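Protein (hdlp (histone deacetylase-like protein)) (Aquifex aeolicus, PDB 1C3P) is a bacterial homologue of histone deacetylases, binds zinc and the inhibitors TSA and SAHA, and probably acts as a deacetylase. Local coordinates at residues Phe231-Glu236 with Lys277-Val282; Asn272-Leu276 with Arg304-Ile309. Residues are numbered along the deposited sequence.

How the interactions relate
Helix 272-286 is common to both contacts: its first turn (272-276) packs on helix 299-314 in interaction 2, and the residues that follow, 277-282, pack on helix 228-245 in interaction 1. The three helices thus lie side by side, with the shared one in the middle. The contact centres are about 13 Å apart, yet the two touch directly, through Leu232 CD2 and Ala274 O at 3.7 Å and through Phe279 CG and Ile309 CD1, also at 3.7 Å. Both reach toward the zinc site, empty in this model, without contributing a ligand: between side chains, Phe275 is about 7 Å from the zinc ligand Asp258, Phe231 about 8 Å from both Asp168 and Asp258, and Trp306 about 8 Å from Asp168.

Interaction 1: residues Phe231-Glu236 with Lys277-Val282; sequences FLFALE and KAFNIV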
# COMPACT_ATOMS: atom_id res chain seq x y z
N PHE A 231 17.47 -1.66 -2.20
CA PHE A 231 16.24 -1.20 -1.58
C PHE A 231 16.50 -0.83 -0.11
O PHE A 231 16.17 0.27 0.34
CB PHE A 231 15.16 -2.28 -1.66
CG PHE A 231 13.80 -1.82 -1.19
CD1 PHE A 231 13.08 -0.87 -1.91
CD2 PHE A 231 13.23 -2.35 -0.04
CE1 PHE A 231 11.82 -0.44 -1.49
CE2 PHE A 231 11.97 -1.93 0.40
CZ PHE A 231 11.26 -0.97 -0.33
N LEU A 232 17.09 -1.75 0.65
CA LEU A 232 17.35 -1.48 2.07
C LEU A 232 18.32 -0.34 2.30
O LEU A 232 18.19 0.40 3.26
CB LEU A 232 17.82 -2.75 2.77
CG LEU A 232 16.79 -3.88 2.73
CD1 LEU A 232 17.45 -5.16 3.24
CD2 LEU A 232 15.54 -3.55 3.53
N PHE A 233 19.32 -0.20 1.44
CA PHE A 233 20.27 0.90 1.53
C PHE A 233 19.48 2.21 1.44
O PHE A 233 19.63 3.12 2.26
CB PHE A 233 21.25 0.86 0.36
CG PHE A 233 22.11 2.10 0.23
CD1 PHE A 233 23.30 2.21 0.93
CD2 PHE A 233 21.74 3.13 -0.63
CE1 PHE A 233 24.13 3.33 0.78
CE2 PHE A 233 22.55 4.26 -0.80
CZ PHE A 233 23.75 4.36 -0.10
N ALA A 234 18.65 2.29 0.40
CA ALA A 234 17.85 3.48 0.15
C ALA A 234 16.92 3.78 1.32
O ALA A 234 16.74 4.94 1.72
CB ALA A 234 17.02 3.29 -1.16
N LEU A 235 16.33 2.74 1.87
CA LEU A 235 15.40 2.89 2.99
C LEU A 235 16.10 3.45 4.23
O LEU A 235 15.66 4.44 4.82
CB LEU A 235 14.79 1.53 3.33
CG LEU A 235 13.34 1.43 3.81
CD1 LEU A 235 13.27 0.31 4.84
CD2 LEU A 235 12.85 2.76 4.39
N GLU A 236 17.20 2.83 4.63
CA GLU A 236 17.95 3.27 5.81
C GLU A 236 18.42 4.71 5.70
O GLU A 236 18.30 5.50 6.64
CB GLU A 236 19.17 2.37 6.04
CG GLU A 236 18.84 0.90 6.15
CD GLU A 236 20.08 0.02 6.16
OE1 GLU A 236 20.85 0.04 5.16
OE2 GLU A 236 20.26 -0.69 7.16
N LYS A 277 12.37 -7.33 6.17
CA LYS A 277 13.38 -6.54 6.87
C LYS A 277 13.12 -5.05 6.77
O LYS A 277 13.40 -4.30 7.71
CB LYS A 277 14.79 -6.83 6.35
CG LYS A 277 15.37 -8.10 6.88
CD LYS A 277 16.89 -8.04 6.81
CE LYS A 277 17.42 -6.88 7.64
NZ LYS A 277 18.91 -6.82 7.62
N ALA A 278 12.59 -4.61 5.64
CA ALA A 278 12.30 -3.19 5.44
C ALA A 278 11.28 -2.75 6.49
O ALA A 278 11.41 -1.69 7.13
CB ALA A 278 11.72 -2.97 4.02
N PHE A 279 10.26 -3.57 6.67
CA PHE A 279 9.21 -3.31 7.65
C PHE A 279 9.82 -3.15 9.05
O PHE A 279 9.49 -2.22 9.80
CB PHE A 279 8.22 -4.48 7.63
CG PHE A 279 7.20 -4.43 8.72
CD1 PHE A 279 6.21 -3.45 8.73
CD2 PHE A 279 7.20 -5.39 9.73
CE1 PHE A 279 5.22 -3.44 9.73
CE2 PHE A 279 6.22 -5.39 10.73
CZ PHE A 279 5.23 -4.41 10.73
N ASN A 280 10.71 -4.07 9.41
CA ASN A 280 11.34 -4.03 10.72
C ASN A 280 12.32 -2.88 10.89
O ASN A 280 12.50 -2.38 12.00
CB ASN A 280 11.99 -5.38 11.03
CG ASN A 280 10.96 -6.48 11.23
OD1 ASN A 280 9.89 -6.24 11.79
ND2 ASN A 280 11.29 -7.68 10.79
N ILE A 281 12.95 -2.47 9.80
CA ILE A 281 13.87 -1.34 9.85
C ILE A 281 13.09 -0.07 10.18
O ILE A 281 13.57 0.80 10.92
CB ILE A 281 14.58 -1.13 8.50
CG1 ILE A 281 15.60 -2.25 8.27
CG2 ILE A 281 15.25 0.22 8.47
CD1 ILE A 281 16.30 -2.14 6.92
N VAL A 282 11.88 0.07 9.63
CA VAL A 282 11.08 1.26 9.89
C VAL A 282 10.70 1.28 11.37
O VAL A 282 10.79 2.31 12.04
CB VAL A 282 9.79 1.29 9.03
CG1 VAL A 282 8.85 2.37 9.55
CG2 VAL A 282 10.14 1.59 7.57
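Phe231 opens the contact at its margin: its ring turns an edge to Ala278, with CE2 3.8 Å from Ala278 CB. One residue on, Leu232 leaves its own backbone sideways, but its CD2 reaches across to lie 3.9 Å from Ala278 CB and 3.7 Å from Ile281 CD1. The small Ala278 lets the backbones close in here, the CA atoms of Leu232 and Ala278 being 6.3 Å apart. The two helical segments run nearly parallel, 13° between directions and 10.4 Å between axes, as expected of neighbouring helices on one face of the parallel sheet in the arginase-like alpha/beta fold; helix 272-286 rests on that sheet through Val282, which touches Tyr251 and Leu253 of strand 250-254. Leu235 points toward the partner helix, its CD1 3.7 Å from Ala278 CB and 4.1 Å from Ile281 CG2, while its CD2 approaches Val282 CG2 at 4.3 Å. Toward solvent, the aliphatic part of Glu236 covers the seam, with CG 4.0 Å from Ile281 CD1.

Interaction 2: residues Asn272-Leu276 with Arg304-Ile309; sequences NVAFL and RAWTLI
Two alpha-helical segments, with Leu276 N to Asn272 O (3.0 Å) and Leu308 N to Arg304 O (3.1 Å) bonds, cross at -35° in the same general direction, axes 9.4 Å apart. Asn272 begins its helix, its CA 5.4 Å from Ala305 CA; Leu276 CA and Ile309 CA are 6.4 Å apart. Asn272 (chi1 m) fills the hollow over Ala305, ND2 3.9 Å from Ala305 CB. Leu308 (m, t) is the answering bump, fitting the groove between Asn272, Val273 and Leu276, CD1 3.5 Å from Asn272 CB; Leu276 CD1 (t, t) closes over Leu308 CB at 4.0 Å. In this arginase-like fold helix 272-286 is the beta-alpha-beta crossover between neighbouring parallel strands 250-254 and 290-292, and helix 299-314 follows. Phe275 (chi1 t) lays its ring end against Ala305, Trp306 and Ile309 (m, m), CE2 3.7 Å from Ile309 CG1 and CZ 4.2 Å from Trp306 CD1. A water weakly bridges Asn272 ND2 (2.5 Å) and Arg304 NH2 (3.1 Å); Arg304 NH1 bonds Thr350 O.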
# COMPACT_ATOMS: atom_id res chain seq x y z
N ASN A 272 10.89 -11.55 -0.51
CA ASN A 272 9.90 -11.33 0.56
C ASN A 272 10.62 -11.05 1.86
O ASN A 272 10.08 -10.40 2.75
CB ASN A 272 9.06 -12.57 0.90
CG ASN A 272 8.14 -12.99 -0.18
OD1 ASN A 272 7.56 -14.08 -0.10
ND2 ASN A 272 7.97 -12.14 -1.19
N VAL A 273 11.80 -11.64 2.00
CA VAL A 273 12.58 -11.47 3.22
C VAL A 273 13.16 -10.07 3.35
O VAL A 273 13.28 -9.55 4.44
CB VAL A 273 13.69 -12.54 3.31
CG1 VAL A 273 14.59 -12.26 4.48
CG2 VAL A 273 13.03 -13.91 3.51
N ALA A 274 13.50 -9.44 2.22
CA ALA A 274 14.00 -8.08 2.29
C ALA A 274 12.78 -7.17 2.58
O ALA A 274 12.90 -6.15 3.26
CB ALA A 274 14.66 -7.69 0.96
N PHE A 275 11.61 -7.56 2.05
CA PHE A 275 10.36 -6.82 2.26
C PHE A 275 10.09 -6.79 3.76
O PHE A 275 9.75 -5.75 4.35
CB PHE A 275 9.22 -7.53 1.52
CG PHE A 275 7.86 -6.95 1.76
CD1 PHE A 275 7.49 -5.73 1.21
CD2 PHE A 275 6.92 -7.66 2.50
CE1 PHE A 275 6.19 -5.23 1.39
CE2 PHE A 275 5.63 -7.17 2.69
CZ PHE A 275 5.26 -5.95 2.13
N LEU A 276 10.28 -7.95 4.39
CA LEU A 276 10.07 -8.10 5.82
C LEU A 276 11.11 -7.27 6.59
O LEU A 276 10.77 -6.59 7.56
CB LEU A 276 10.15 -9.59 6.18
CG LEU A 276 9.75 -10.05 7.59
CD1 LEU A 276 10.06 -11.54 7.74
CD2 LEU A 276 10.50 -9.28 8.64
N ARG A 304 2.13 -14.67 0.44
CA ARG A 304 3.25 -15.06 1.27
C ARG A 304 3.90 -13.87 1.97
O ARG A 304 4.26 -13.95 3.14
CB ARG A 304 4.32 -15.81 0.45
CG ARG A 304 3.88 -17.15 -0.19
CD ARG A 304 5.11 -17.87 -0.79
NE ARG A 304 5.91 -16.95 -1.58
CZ ARG A 304 7.21 -17.07 -1.82
NH1 ARG A 304 7.92 -18.10 -1.34
NH2 ARG A 304 7.82 -16.14 -2.54
N ALA A 305 4.04 -12.75 1.25
CA ALA A 305 4.69 -11.58 1.83
C ALA A 305 3.91 -10.96 2.97
O ALA A 305 4.48 -10.65 4.02
CB ALA A 305 4.97 -10.53 0.72
N TRP A 306 2.61 -10.76 2.80
CA TRP A 306 1.84 -10.20 3.89
C TRP A 306 1.77 -11.20 5.03
O TRP A 306 1.60 -10.81 6.19
CB TRP A 306 0.44 -9.78 3.45
CG TRP A 306 0.43 -8.44 2.77
CD1 TRP A 306 1.39 -7.47 2.84
CD2 TRP A 306 -0.62 -7.89 1.97
NE1 TRP A 306 1.01 -6.36 2.14
CE2 TRP A 306 -0.23 -6.59 1.59
CE3 TRP A 306 -1.86 -8.37 1.53
CZ2 TRP A 306 -1.03 -5.76 0.80
CZ3 TRP A 306 -2.66 -7.56 0.74
CH2 TRP A 306 -2.24 -6.26 0.38
N THR A 307 1.88 -12.48 4.72
CA THR A 307 1.85 -13.47 5.78
C THR A 307 3.09 -13.25 6.65
O THR A 307 3.00 -13.32 7.88
CB THR A 307 1.79 -14.91 5.21
OG1 THR A 307 0.47 -15.14 4.68
CG2 THR A 307 2.09 -15.95 6.29
N LEU A 308 4.23 -12.95 6.04
CA LEU A 308 5.44 -12.67 6.83
C LEU A 308 5.18 -11.48 7.75
O LEU A 308 5.59 -11.46 8.93
CB LEU A 308 6.64 -12.38 5.92
CG LEU A 308 7.17 -13.53 5.07
CD1 LEU A 308 8.44 -13.11 4.31
CD2 LEU A 308 7.47 -14.72 5.99
N ILE A 309 4.51 -10.46 7.23
CA ILE A 309 4.21 -9.28 8.03
C ILE A 309 3.29 -9.66 9.19
O ILE A 309 3.50 -9.23 10.32
CB ILE A 309 3.48 -8.19 7.21
CG1 ILE A 309 4.37 -7.69 6.08
CG2 ILE A 309 3.08 -7.05 8.13
CD1 ILE A 309 5.65 -7.04 6.56
O HOH W 1 7.88 -13.20 -3.44